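Local coordinates for protein of unknown function with a cupin-like fold (Ralstonia eutropha, PDB 3CJX), which is of unknown function but adopts a cupin-like fold of the ChrR-like family, in a superfamily whose members often bind a metal ion, at residues G72-T77 with T110-M115; F36-N41 with I156-P161; P19-L24 with R144-Q149. One frame throughout, in Å; residues are numbered along the deposited sequence. Where two conformers were deposited one is given.

Contact 1. Residues G72-T77 with T110-M115; sequences GCWYYT and TEVIFM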
ATOM      1  N   GLY A  72     -15.892   1.666   1.358  1.00 36.91           N
ATOM      2  CA  GLY A  72     -15.624   2.973   1.921  1.00 36.93           C
ATOM      3  C   GLY A  72     -15.650   4.061   0.879  1.00 36.65           C
ATOM      4  O   GLY A  72     -16.400   3.993  -0.091  1.00 36.27           O
ATOM      5  N   CYS A  73     -14.829   5.079   1.111  1.00 37.23           N
ATOM      6  CA  CYS A  73     -14.724   6.200   0.211  1.00 36.50           C
ATOM      7  C   CYS A  73     -13.395   6.941   0.365  1.00 36.09           C
ATOM      8  O   CYS A  73     -12.875   7.112   1.482  1.00 35.46           O
ATOM      9  CB  CYS A  73     -15.873   7.176   0.452  1.00 36.50           C
ATOM     10  SG  CYS A  73     -15.685   8.718  -0.498  1.00 38.91           S
ATOM     11  N   TRP A  74     -12.841   7.366  -0.766  1.00 35.61           N
ATOM     12  CA  TRP A  74     -11.636   8.179  -0.764  1.00 35.88           C
ATOM     13  C   TRP A  74     -11.547   8.975  -2.050  1.00 36.22           C
ATOM     14  O   TRP A  74     -12.185   8.636  -3.050  1.00 36.57           O
ATOM     15  CB  TRP A  74     -10.390   7.342  -0.569  1.00 35.77           C
ATOM     16  CG  TRP A  74      -9.999   6.463  -1.726  1.00 37.69           C
ATOM     17  CD1 TRP A  74     -10.314   5.147  -1.898  1.00 37.18           C
ATOM     18  CD2 TRP A  74      -9.167   6.824  -2.837  1.00 36.50           C
ATOM     19  NE1 TRP A  74      -9.755   4.680  -3.053  1.00 35.47           N
ATOM     20  CE2 TRP A  74      -9.047   5.686  -3.649  1.00 34.97           C
ATOM     21  CE3 TRP A  74      -8.522   8.001  -3.225  1.00 37.66           C
ATOM     22  CZ2 TRP A  74      -8.295   5.678  -4.819  1.00 36.58           C
ATOM     23  CZ3 TRP A  74      -7.776   8.000  -4.398  1.00 37.34           C
ATOM     24  CH2 TRP A  74      -7.675   6.849  -5.183  1.00 37.71           C
ATOM     25  N   TYR A  75     -10.775  10.054  -2.010  1.00 36.10           N
ATOM     26  CA  TYR A  75     -10.612  10.914  -3.175  1.00 36.00           C
ATOM     27  C   TYR A  75      -9.280  11.644  -3.145  1.00 35.69           C
ATOM     28  O   TYR A  75      -8.650  11.793  -2.096  1.00 34.80           O
ATOM     29  CB  TYR A  75     -11.732  11.948  -3.218  1.00 35.74           C
ATOM     30  CG  TYR A  75     -11.668  12.947  -2.087  1.00 36.57           C
ATOM     31  CD1 TYR A  75     -12.213  12.646  -0.838  1.00 37.30           C
ATOM     32  CD2 TYR A  75     -11.047  14.187  -2.255  1.00 36.74           C
ATOM     33  CE1 TYR A  75     -12.140  13.540   0.209  1.00 35.42           C
ATOM     34  CE2 TYR A  75     -10.956  15.079  -1.208  1.00 34.88           C
ATOM     35  CZ  TYR A  75     -11.514  14.749   0.023  1.00 35.07           C
ATOM     36  OH  TYR A  75     -11.457  15.623   1.086  1.00 33.99           O
ATOM     37  N   TYR A  76      -8.860  12.090  -4.316  1.00 35.68           N
ATOM     38  CA  TYR A  76      -7.627  12.829  -4.441  1.00 35.92           C
ATOM     39  C   TYR A  76      -8.021  14.294  -4.344  1.00 36.22           C
ATOM     40  O   TYR A  76      -8.975  14.732  -4.979  1.00 37.07           O
ATOM     41  CB  TYR A  76      -6.883  12.531  -5.754  1.00 35.66           C
ATOM     42  CG  TYR A  76      -6.153  11.192  -5.848  1.00 36.71           C
ATOM     43  CD1 TYR A  76      -5.338  10.735  -4.812  1.00 38.86           C
ATOM     44  CD2 TYR A  76      -6.160  10.452  -7.031  1.00 37.72           C
ATOM     45  CE1 TYR A  76      -4.629   9.535  -4.916  1.00 38.03           C
ATOM     46  CE2 TYR A  76      -5.434   9.265  -7.153  1.00 36.94           C
ATOM     47  CZ  TYR A  76      -4.678   8.813  -6.091  1.00 37.47           C
ATOM     48  OH  TYR A  76      -4.005   7.618  -6.198  1.00 39.34           O
ATOM     49  N   THR A  77      -7.294  15.044  -3.525  1.00 35.75           N
ATOM     50  CA  THR A  77      -7.540  16.474  -3.316  1.00 35.15           C
ATOM     51  C   THR A  77      -7.876  17.256  -4.582  1.00 36.19           C
ATOM     52  O   THR A  77      -8.746  18.107  -4.588  1.00 36.57           O
ATOM     53  CB  THR A  77      -6.265  17.131  -2.745  1.00 34.59           C
ATOM     54  OG1 THR A  77      -5.856  16.437  -1.563  1.00 34.15           O
ATOM     55  CG2 THR A  77      -6.494  18.597  -2.452  1.00 29.20           C
ATOM     56  N   THR A 110     -12.109   2.421   4.979  1.00 37.33           N
ATOM     57  CA  THR A 110     -12.064   2.402   3.542  1.00 36.14           C
ATOM     58  C   THR A 110     -11.054   1.312   3.245  1.00 37.04           C
ATOM     59  O   THR A 110      -9.904   1.390   3.684  1.00 38.04           O
ATOM     60  CB  THR A 110     -11.638   3.767   2.992  1.00 36.35           C
ATOM     61  OG1 THR A 110     -12.677   4.727   3.258  1.00 36.55           O
ATOM     62  CG2 THR A 110     -11.387   3.702   1.504  1.00 31.36           C
ATOM     63  N   GLU A 111     -11.492   0.287   2.522  1.00 37.30           N
ATOM     64  CA  GLU A 111     -10.670  -0.880   2.215  1.00 36.93           C
ATOM     65  C   GLU A 111     -10.230  -0.931   0.753  1.00 36.55           C
ATOM     66  O   GLU A 111     -11.082  -0.947  -0.157  1.00 37.31           O
ATOM     67  CB  GLU A 111     -11.477  -2.154   2.519  1.00 37.14           C
ATOM     68  CG  GLU A 111     -11.964  -2.306   3.964  1.00 37.06           C
ATOM     69  CD  GLU A 111     -10.838  -2.488   4.969  1.00 40.33           C
ATOM     70  OE1 GLU A 111      -9.672  -2.595   4.564  1.00 42.33           O
ATOM     71  OE2 GLU A 111     -11.114  -2.540   6.180  1.00 42.37           O
ATOM     72  N   VAL A 112      -8.922  -0.998   0.504  1.00 35.37           N
ATOM     73  CA  VAL A 112      -8.447  -1.068  -0.888  1.00 35.27           C
ATOM     74  C   VAL A 112      -7.440  -2.184  -1.114  1.00 35.95           C
ATOM     75  O   VAL A 112      -6.829  -2.692  -0.178  1.00 36.45           O
ATOM     76  CB  VAL A 112      -7.800   0.245  -1.340  1.00 34.56           C
ATOM     77  CG1 VAL A 112      -8.745   1.423  -1.112  1.00 32.20           C
ATOM     78  CG2 VAL A 112      -6.517   0.458  -0.594  1.00 33.37           C
ATOM     79  N   ILE A 113      -7.307  -2.601  -2.356  1.00 35.59           N
ATOM     80  CA  ILE A 113      -6.243  -3.529  -2.716  1.00 36.08           C
ATOM     81  C   ILE A 113      -5.516  -2.821  -3.836  1.00 36.18           C
ATOM     82  O   ILE A 113      -6.137  -2.313  -4.761  1.00 36.22           O
ATOM     83  CB  ILE A 113      -6.732  -4.934  -3.166  1.00 36.20           C
ATOM     84  CG1 ILE A 113      -5.526  -5.838  -3.429  1.00 36.87           C
ATOM     85  CG2 ILE A 113      -7.615  -4.866  -4.425  1.00 31.94           C
ATOM     86  CD1 ILE A 113      -5.899  -7.246  -3.802  1.00 37.46           C
ATOM     87  N   PHE A 114      -4.207  -2.726  -3.745  1.00 37.19           N
ATOM     88  CA  PHE A 114      -3.495  -2.070  -4.818  1.00 37.72           C
ATOM     89  C   PHE A 114      -2.213  -2.733  -5.178  1.00 38.06           C
ATOM     90  O   PHE A 114      -1.630  -3.469  -4.393  1.00 37.13           O
ATOM     91  CB  PHE A 114      -3.216  -0.605  -4.497  1.00 38.73           C
ATOM     92  CG  PHE A 114      -2.300  -0.401  -3.339  1.00 36.50           C
ATOM     93  CD1 PHE A 114      -0.921  -0.350  -3.527  1.00 38.40           C
ATOM     94  CD2 PHE A 114      -2.812  -0.239  -2.069  1.00 36.51           C
ATOM     95  CE1 PHE A 114      -0.066  -0.170  -2.455  1.00 38.86           C
ATOM     96  CE2 PHE A 114      -1.977  -0.040  -0.991  1.00 38.06           C
ATOM     97  CZ  PHE A 114      -0.593  -0.007  -1.184  1.00 37.29           C
HETATM   98  N   MSE A 115      -1.810  -2.471  -6.410  1.00 40.13           N
HETATM   99  CA  MSE A 115      -0.568  -2.960  -6.946  0.50 41.40           C
HETATM  100  C   MSE A 115       0.276  -1.715  -7.295  1.00 39.86           C
HETATM  101  O   MSE A 115      -0.025  -1.040  -8.277  1.00 38.20           O
HETATM  102  CB  MSE A 115      -0.855  -3.851  -8.173  0.50 41.86           C
HETATM  103  CG  MSE A 115      -1.757  -5.121  -7.914  0.50 42.01           C
HETATM  104 SE   MSE A 115      -3.715  -5.207  -8.364  0.38 47.16          SE
HETATM  105  CE  MSE A 115      -4.619  -3.930  -7.253  0.50 35.04           C
TER
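Thr110 and Val112 meet Cys73 and Trp74 where the two beta-sheets of the cupin-like fold come together. Strand 73-76 belongs to the antiparallel sheet and strand 110-115 to the mixed one, and their axes run at 68° to each other. The strands do not pair; the Thr110 side chain meets the backbone of Gly72 and Cys73, and Thr110 and Val112 both touch the Trp74 indole. The segments come together at their starts, where the CA atoms of Gly72 and Thr110 lie 4.0 Å apart, and diverge from there.

The polar part centres on the Thr110 hydroxyl. OG1, beside its own backbone N (chi1 -68°), lies 3.0 Å from Cys73 O, a possible hydrogen bond, since this proton may go to a different acceptor. Cys73 O also accepts from Asn106 ND2.

The apolar part is carried by the Trp74 indole, which crosses both Thr110 and Val112 at about a right angle. Thr110 CG2 comes to the ring edge, near its plane, 3.8 Å from Trp74 CD1. Val112 CG1 approaches Trp74 NE1 obliquely at 3.9 Å, while that nitrogen is hydrogen-bonded to Thr69 OG1. Phe100 stacks on the indole, which is buried. On the far side of the indole from Val112, the rim atom CZ3 of Trp74 stands 3.4 Å above the plane of the Tyr76 ring, over its centre.

Contact 2. Residues F36-N41 with I156-P161; sequences FMDPYN and IAAAVP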
ATOM      1  N   PHE A  36       2.350  -9.271  -1.476  1.00 34.88           N
ATOM      2  CA  PHE A  36       3.516  -9.544  -2.314  1.00 35.08           C
ATOM      3  C   PHE A  36       4.485  -8.369  -2.301  1.00 35.08           C
ATOM      4  O   PHE A  36       4.080  -7.249  -2.546  1.00 33.83           O
ATOM      5  CB  PHE A  36       3.069  -9.831  -3.750  1.00 34.98           C
ATOM      6  CG  PHE A  36       4.184 -10.229  -4.659  1.00 33.30           C
ATOM      7  CD1 PHE A  36       4.549 -11.552  -4.775  1.00 34.63           C
ATOM      8  CD2 PHE A  36       4.875  -9.281  -5.393  1.00 34.02           C
ATOM      9  CE1 PHE A  36       5.579 -11.928  -5.602  1.00 36.09           C
ATOM     10  CE2 PHE A  36       5.910  -9.648  -6.215  1.00 32.87           C
ATOM     11  CZ  PHE A  36       6.261 -10.965  -6.325  1.00 34.68           C
HETATM   12  N   MSE A  37       5.769  -8.632  -2.033  1.00 35.89           N
HETATM   13  CA  MSE A  37       6.795  -7.575  -1.988  1.00 36.77           C
HETATM   14  C   MSE A  37       8.070  -7.961  -2.718  1.00 36.00           C
HETATM   15  O   MSE A  37       8.744  -8.919  -2.345  1.00 36.58           O
HETATM   16  CB  MSE A  37       7.132  -7.235  -0.555  1.00 35.97           C
HETATM   17  CG  MSE A  37       5.909  -7.100   0.270  1.00 38.72           C
HETATM   18 SE   MSE A  37       6.116  -5.804   1.619  0.75 40.93          SE
HETATM   19  CE  MSE A  37       5.791  -4.261   0.483  1.00 37.57           C
ATOM     20  N   ASP A  38       8.395  -7.195  -3.752  1.00 35.69           N
ATOM     21  CA  ASP A  38       9.570  -7.429  -4.593  1.00 35.45           C
ATOM     22  C   ASP A  38      10.357  -6.133  -4.645  1.00 35.33           C
ATOM     23  O   ASP A  38      10.153  -5.334  -5.552  1.00 35.96           O
ATOM     24  CB  ASP A  38       9.133  -7.849  -6.003  1.00 35.22           C
ATOM     25  CG  ASP A  38      10.303  -8.163  -6.925  1.00 37.90           C
ATOM     26  OD1 ASP A  38      11.448  -7.741  -6.630  1.00 38.22           O
ATOM     27  OD2 ASP A  38      10.076  -8.836  -7.965  1.00 40.19           O
ATOM     28  N   PRO A  39      11.251  -5.909  -3.669  1.00 35.67           N
ATOM     29  CA  PRO A  39      12.061  -4.689  -3.646  1.00 36.68           C
ATOM     30  C   PRO A  39      13.007  -4.522  -4.828  1.00 37.57           C
ATOM     31  O   PRO A  39      13.396  -3.399  -5.153  1.00 39.33           O
ATOM     32  CB  PRO A  39      12.898  -4.841  -2.378  1.00 36.14           C
ATOM     33  CG  PRO A  39      12.231  -5.886  -1.583  1.00 36.51           C
ATOM     34  CD  PRO A  39      11.560  -6.786  -2.531  1.00 36.62           C
ATOM     35  N   TYR A  40      13.332  -5.621  -5.488  1.00 37.32           N
ATOM     36  CA  TYR A  40      14.302  -5.608  -6.558  1.00 38.06           C
ATOM     37  C   TYR A  40      13.667  -5.142  -7.866  1.00 38.65           C
ATOM     38  O   TYR A  40      14.289  -4.387  -8.594  1.00 40.28           O
ATOM     39  CB  TYR A  40      15.006  -6.970  -6.599  1.00 38.58           C
ATOM     40  CG  TYR A  40      15.402  -7.329  -5.176  1.00 38.26           C
ATOM     41  CD1 TYR A  40      16.413  -6.625  -4.521  1.00 39.15           C
ATOM     42  CD2 TYR A  40      14.695  -8.284  -4.455  1.00 39.82           C
ATOM     43  CE1 TYR A  40      16.744  -6.896  -3.191  1.00 39.59           C
ATOM     44  CE2 TYR A  40      15.017  -8.564  -3.134  1.00 41.81           C
ATOM     45  CZ  TYR A  40      16.036  -7.865  -2.502  1.00 41.54           C
ATOM     46  OH  TYR A  40      16.348  -8.173  -1.193  1.00 42.07           O
ATOM     47  N   ASN A  41      12.424  -5.528  -8.143  1.00 38.53           N
ATOM     48  CA  ASN A  41      11.715  -5.009  -9.330  1.00 38.06           C
ATOM     49  C   ASN A  41      10.788  -3.872  -8.984  1.00 37.79           C
ATOM     50  O   ASN A  41      10.015  -3.422  -9.834  1.00 38.29           O
ATOM     51  CB  ASN A  41      10.891  -6.099  -9.982  1.00 37.71           C
ATOM     52  CG  ASN A  41      11.735  -7.174 -10.522  1.00 37.32           C
ATOM     53  OD1 ASN A  41      12.877  -6.936 -10.952  1.00 38.69           O
ATOM     54  ND2 ASN A  41      11.203  -8.393 -10.504  1.00 34.46           N
ATOM     55  N   ILE A 156       4.223 -12.908   0.743  1.00 35.13           N
ATOM     56  CA  ILE A 156       5.125 -13.404  -0.282  1.00 34.43           C
ATOM     57  C   ILE A 156       6.180 -12.347  -0.597  1.00 34.36           C
ATOM     58  O   ILE A 156       5.855 -11.163  -0.727  1.00 34.02           O
ATOM     59  CB  ILE A 156       4.370 -13.741  -1.565  1.00 34.39           C
ATOM     60  CG1 ILE A 156       3.190 -14.656  -1.264  1.00 32.04           C
ATOM     61  CG2 ILE A 156       5.319 -14.357  -2.586  1.00 32.90           C
ATOM     62  CD1 ILE A 156       3.569 -15.889  -0.570  1.00 33.20           C
ATOM     63  N   ALA A 157       7.437 -12.781  -0.720  1.00 33.14           N
ATOM     64  CA  ALA A 157       8.540 -11.880  -0.987  1.00 33.10           C
ATOM     65  C   ALA A 157       9.476 -12.472  -2.022  1.00 33.27           C
ATOM     66  O   ALA A 157       9.726 -13.662  -2.020  1.00 32.00           O
ATOM     67  CB  ALA A 157       9.299 -11.593   0.298  1.00 32.43           C
ATOM     68  N   ALA A 158       9.979 -11.628  -2.913  1.00 34.53           N
ATOM     69  CA  ALA A 158      10.922 -12.051  -3.941  1.00 34.93           C
ATOM     70  C   ALA A 158      12.326 -11.862  -3.375  1.00 35.79           C
ATOM     71  O   ALA A 158      12.618 -10.815  -2.803  1.00 37.96           O
ATOM     72  CB  ALA A 158      10.731 -11.224  -5.202  1.00 33.23           C
ATOM     73  N   ALA A 159      13.178 -12.874  -3.493  1.00 36.67           N
ATOM     74  CA  ALA A 159      14.578 -12.768  -3.023  1.00 37.42           C
ATOM     75  C   ALA A 159      15.442 -11.958  -4.001  1.00 36.11           C
ATOM     76  O   ALA A 159      15.089 -11.796  -5.168  1.00 33.87           O
ATOM     77  CB  ALA A 159      15.201 -14.166  -2.794  1.00 36.85           C
ATOM     78  N   VAL A 160      16.571 -11.456  -3.510  1.00 36.23           N
ATOM     79  CA  VAL A 160      17.469 -10.662  -4.341  1.00 35.93           C
ATOM     80  C   VAL A 160      18.137 -11.548  -5.370  1.00 34.89           C
ATOM     81  O   VAL A 160      18.503 -12.673  -5.051  1.00 35.15           O
ATOM     82  CB  VAL A 160      18.582  -9.971  -3.518  1.00 36.58           C
ATOM     83  CG1 VAL A 160      19.534 -11.007  -2.899  1.00 31.92           C
ATOM     84  CG2 VAL A 160      19.347  -8.980  -4.396  1.00 34.99           C
ATOM     85  N   PRO A 161      18.237 -11.080  -6.623  1.00 34.58           N
ATOM     86  CA  PRO A 161      18.961 -11.890  -7.605  1.00 35.03           C
ATOM     87  C   PRO A 161      20.432 -12.068  -7.243  1.00 34.05           C
ATOM     88  O   PRO A 161      21.013 -11.192  -6.604  1.00 33.81           O
ATOM     89  CB  PRO A 161      18.848 -11.068  -8.890  1.00 34.79           C
ATOM     90  CG  PRO A 161      17.633 -10.225  -8.689  1.00 35.12           C
ATOM     91  CD  PRO A 161      17.639  -9.884  -7.244  1.00 34.90           C
TER
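Phe36 and Met37 pair with Ile156 and Ala157 in two successive parallel beta bridges, by which strand 156-157 becomes an outermost strand of the mixed sheet in the cupin-like fold. Its neighbour is strand 30-38, and beyond the bridges the two segments continue side by side as loops.

Two backbone hydrogen bonds hold the pairing: Met37 N donates to Ile156 O over 2.8 Å, and Ala158 N donates to Met37 O over 3.0 Å. The same two carbonyls receive CA-H...O contacts, from Phe36 CA and Ala157 CA respectively. A further backbone bond, between Ile156 and Leu35, extends the pairing toward the start of strand 30-38.

Apolar contacts lie on one face of the pairing. Phe36 CG is anti to the backbone N (chi1 -175°), and the ring atom CD1 comes within 3.6 Å of Ile156 CG2. Met37 points to the other face, where its selenium end turns to strand 43-50 and helix 135-148.

Past the bridges, the methyl of Ala158 packs against the Asp38 carboxylate, its CB 3.5 Å from Asp38 CG. That carboxylate also serves the following turn. Asp38 OD1 accepts from Asn41 N, which lies above the carboxylate plane, an Asx motif spanning the turn that carries Tyr40.

Tyr40 makes the aromatic part of the contact. Its ring lies between Val160 CA on one face and Pro39 CB on the opposite face, while Ala158 O meets its edge in plane, 3.3 Å from Tyr40 CE2. The Val160 contact is a CH-pi interaction, with Val160 CA 3.6 Å from the centroid of the Tyr40 ring and 16° off its normal.

Contact 3. Residues P19-L24 with R144-Q149; sequences PFLKAL and RAIREQ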
ATOM      1  N   PRO A  19      -4.796 -10.137  12.128  1.00 36.58           N
ATOM      2  CA  PRO A  19      -5.127  -8.721  12.086  1.00 36.70           C
ATOM      3  C   PRO A  19      -4.155  -7.945  11.222  1.00 36.48           C
ATOM      4  O   PRO A  19      -3.032  -8.384  11.024  1.00 36.72           O
ATOM      5  CB  PRO A  19      -4.994  -8.279  13.545  1.00 36.93           C
ATOM      6  CG  PRO A  19      -4.107  -9.251  14.182  1.00 36.05           C
ATOM      7  CD  PRO A  19      -4.224 -10.537  13.423  1.00 37.19           C
ATOM      8  N   PHE A  20      -4.596  -6.805  10.699  1.00 36.03           N
ATOM      9  CA  PHE A  20      -3.730  -5.951   9.892  1.00 35.72           C
ATOM     10  C   PHE A  20      -2.614  -5.377  10.763  1.00 35.40           C
ATOM     11  O   PHE A  20      -2.747  -5.255  11.982  1.00 34.96           O
ATOM     12  CB  PHE A  20      -4.518  -4.797   9.255  1.00 35.75           C
ATOM     13  CG  PHE A  20      -5.258  -5.160   7.988  1.00 35.99           C
ATOM     14  CD1 PHE A  20      -6.016  -6.315   7.891  1.00 37.51           C
ATOM     15  CD2 PHE A  20      -5.247  -4.291   6.902  1.00 36.88           C
ATOM     16  CE1 PHE A  20      -6.708  -6.611   6.716  1.00 36.73           C
ATOM     17  CE2 PHE A  20      -5.942  -4.584   5.731  1.00 38.24           C
ATOM     18  CZ  PHE A  20      -6.674  -5.745   5.645  1.00 37.30           C
ATOM     19  N   LEU A  21      -1.499  -5.059  10.119  1.00 35.73           N
ATOM     20  CA  LEU A  21      -0.394  -4.401  10.788  1.00 35.76           C
ATOM     21  C   LEU A  21      -0.875  -2.962  10.978  1.00 36.22           C
ATOM     22  O   LEU A  21      -1.352  -2.338  10.032  1.00 36.63           O
ATOM     23  CB  LEU A  21       0.862  -4.462   9.916  1.00 35.58           C
ATOM     24  CG  LEU A  21       1.344  -5.873   9.569  1.00 35.20           C
ATOM     25  CD1 LEU A  21       2.557  -5.829   8.643  1.00 30.67           C
ATOM     26  CD2 LEU A  21       1.647  -6.629  10.866  1.00 31.92           C
ATOM     27  N   LYS A  22      -0.780  -2.440  12.192  1.00 36.79           N
ATOM     28  CA  LYS A  22      -1.312  -1.114  12.490  1.00 36.72           C
ATOM     29  C   LYS A  22      -0.330   0.046  12.348  1.00 36.46           C
ATOM     30  O   LYS A  22       0.868  -0.101  12.594  1.00 35.83           O
ATOM     31  CB  LYS A  22      -1.949  -1.115  13.873  1.00 37.15           C
ATOM     32  CG  LYS A  22      -2.964  -2.268  14.031  1.00 38.63           C
ATOM     33  CD  LYS A  22      -4.185  -1.861  14.815  1.00 42.66           C
ATOM     34  CE  LYS A  22      -5.408  -2.806  14.657  1.00 45.38           C
ATOM     35  NZ  LYS A  22      -5.179  -4.186  14.104  1.00 47.89           N
ATOM     36  N   ALA A  23      -0.849   1.182  11.884  1.00 36.38           N
ATOM     37  CA  ALA A  23      -0.091   2.420  11.781  1.00 35.97           C
ATOM     38  C   ALA A  23       1.200   2.349  10.986  1.00 36.29           C
ATOM     39  O   ALA A  23       2.268   2.581  11.538  1.00 36.86           O
ATOM     40  CB  ALA A  23       0.205   2.944  13.190  1.00 34.03           C
ATOM     41  N   LEU A  24       1.100   2.048   9.697  1.00 37.72           N
ATOM     42  CA  LEU A  24       2.275   1.990   8.807  1.00 38.89           C
ATOM     43  C   LEU A  24       3.178   3.209   8.965  1.00 39.70           C
ATOM     44  O   LEU A  24       2.701   4.357   8.927  1.00 39.98           O
ATOM     45  CB  LEU A  24       1.841   1.906   7.342  1.00 40.40           C
ATOM     46  CG  LEU A  24       2.949   1.793   6.274  1.00 41.21           C
ATOM     47  CD1 LEU A  24       3.738   0.507   6.501  1.00 39.32           C
ATOM     48  CD2 LEU A  24       2.343   1.832   4.852  1.00 38.42           C
ATOM     49  N   ARG A 144       9.398  -5.296  10.894  1.00 39.05           N
ATOM     50  CA  ARG A 144       9.496  -4.744  12.248  1.00 41.00           C
ATOM     51  C   ARG A 144       8.124  -4.751  12.906  1.00 40.08           C
ATOM     52  O   ARG A 144       8.009  -5.031  14.104  1.00 40.48           O
ATOM     53  CB  ARG A 144      10.094  -3.314  12.234  1.00 40.97           C
ATOM     54  CG  ARG A 144       9.661  -2.348  13.413  1.00 50.39           C
ATOM     55  CD  ARG A 144      10.481  -1.018  13.490  1.00 50.26           C
ATOM     56  NE  ARG A 144      10.856  -0.513  12.159  1.00 64.22           N
ATOM     57  CZ  ARG A 144      12.017  -0.755  11.525  1.00 68.84           C
ATOM     58  NH1 ARG A 144      12.993  -1.483  12.089  1.00 72.33           N
ATOM     59  NH2 ARG A 144      12.218  -0.253  10.303  1.00 64.53           N
ATOM     60  N   ALA A 145       7.088  -4.433  12.128  1.00 39.26           N
ATOM     61  CA  ALA A 145       5.725  -4.376  12.662  1.00 38.19           C
ATOM     62  C   ALA A 145       5.258  -5.763  13.094  1.00 38.18           C
ATOM     63  O   ALA A 145       4.590  -5.900  14.116  1.00 37.12           O
ATOM     64  CB  ALA A 145       4.775  -3.767  11.642  1.00 36.83           C
ATOM     65  N   ILE A 146       5.618  -6.779  12.307  1.00 38.36           N
ATOM     66  CA  ILE A 146       5.262  -8.163  12.609  1.00 37.99           C
ATOM     67  C   ILE A 146       5.840  -8.573  13.958  1.00 38.85           C
ATOM     68  O   ILE A 146       5.151  -9.204  14.755  1.00 39.03           O
ATOM     69  CB  ILE A 146       5.730  -9.133  11.494  1.00 38.05           C
ATOM     70  CG1 ILE A 146       4.871  -8.946  10.231  1.00 39.02           C
ATOM     71  CG2 ILE A 146       5.614 -10.583  11.944  1.00 33.47           C
ATOM     72  CD1 ILE A 146       5.338  -9.775   9.013  1.00 36.69           C
ATOM     73  N   ARG A 147       7.099  -8.206  14.206  1.00 39.65           N
ATOM     74  CA  ARG A 147       7.756  -8.476  15.496  1.00 40.00           C
ATOM     75  C   ARG A 147       7.123  -7.628  16.596  1.00 39.42           C
ATOM     76  O   ARG A 147       6.543  -8.186  17.520  1.00 39.41           O
ATOM     77  CB  ARG A 147       9.273  -8.219  15.450  1.00 39.94           C
ATOM     78  N   GLU A 148       7.206  -6.299  16.475  1.00 39.48           N
ATOM     79  CA  GLU A 148       6.667  -5.369  17.502  1.00 39.81           C
ATOM     80  C   GLU A 148       5.198  -5.608  17.906  1.00 38.61           C
ATOM     81  O   GLU A 148       4.869  -5.508  19.084  1.00 38.15           O
ATOM     82  CB  GLU A 148       6.862  -3.884  17.110  1.00 39.84           C
ATOM     83  CG  GLU A 148       8.243  -3.302  17.399  1.00 43.74           C
ATOM     84  N   GLN A 149       4.337  -5.933  16.944  1.00 37.81           N
ATOM     85  CA  GLN A 149       2.908  -6.160  17.211  1.00 37.06           C
ATOM     86  C   GLN A 149       2.548  -7.635  17.457  1.00 37.69           C
ATOM     87  O   GLN A 149       1.361  -7.977  17.631  1.00 36.46           O
ATOM     88  CB  GLN A 149       2.064  -5.609  16.060  1.00 36.11           C
ATOM     89  CG  GLN A 149       2.295  -4.138  15.792  1.00 35.50           C
ATOM     90  CD  GLN A 149       1.445  -3.594  14.662  1.00 37.15           C
ATOM     91  OE1 GLN A 149       0.479  -4.220  14.209  1.00 38.96           O
ATOM     92  NE2 GLN A 149       1.805  -2.411  14.194  1.00 35.03           N
TER
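Gln149 reaches Lys22 with CG anti to its carbonyl carbon (chi1 -57°) and CD anti to CA (chi2 -179°), an extended chain that carries the amide from the end of the helix to the backbone of the N-terminal loop. In this cupin-like fold the contact joins the loop that precedes strand 30-38 to helix 135-148, the long helix packed against the mixed sheet. The helix hands over to Gln149 through the backbone bond from Gln149 N to Ala145 O.

Both ends of the amide are used, and both on one residue. Lys22 N donates to Gln149 OE1 over 3.0 Å in a nearly straight bond of 172°, on a lone pair in the carbonyl plane. Gln149 NE2 donates in turn to Lys22 O, also over 3.0 Å, with that oxygen close to the amide plane. This two-point grip fixes the rotation of the amide and satisfies the N-H and C=O of Lys22 together. The Lys22 side chain crosses Gln149 at about a right angle, and the chain then bends off, NZ making a weak bond to Phe20 O.

Beside the polar pair, Leu21 forms an apolar contact with the helix. It is buried, and besides the helix residues here it touches Trp141, Val142 and Pro34, while its backbone is hydrogen-bonded to Ile32. Its methyls approach two successive helix positions. CD1 lies 4.3 Å from Ala145 CB; the side chains of Leu21 and Ile146 cross obliquely, with CD2 of Leu21 4.0 Å from Ile146 CG1.

Overall arrangement
From the N terminus, the chain first passes 19-24, the loop half of contact 3, and then 36-41 at the end of strand 30-38, the first half of contact 2. Contact 1 opens at 72-77 and closes at 110-115, a loop nested inside those of both other contacts. The chain then reaches helix 135-148, whose end closes contact 3, and strand 156-157, which closes contact 2; contacts 2 and 3 therefore cross. Contact 1 links the two sheets, contact 3 ties the N-terminal loop to the helix, and contact 2 adds the C-terminal strand to the mixed sheet that contact 1 also reaches. The centres of contacts 1 and 2 are 24 Å apart, on opposite sides of the chain's centre.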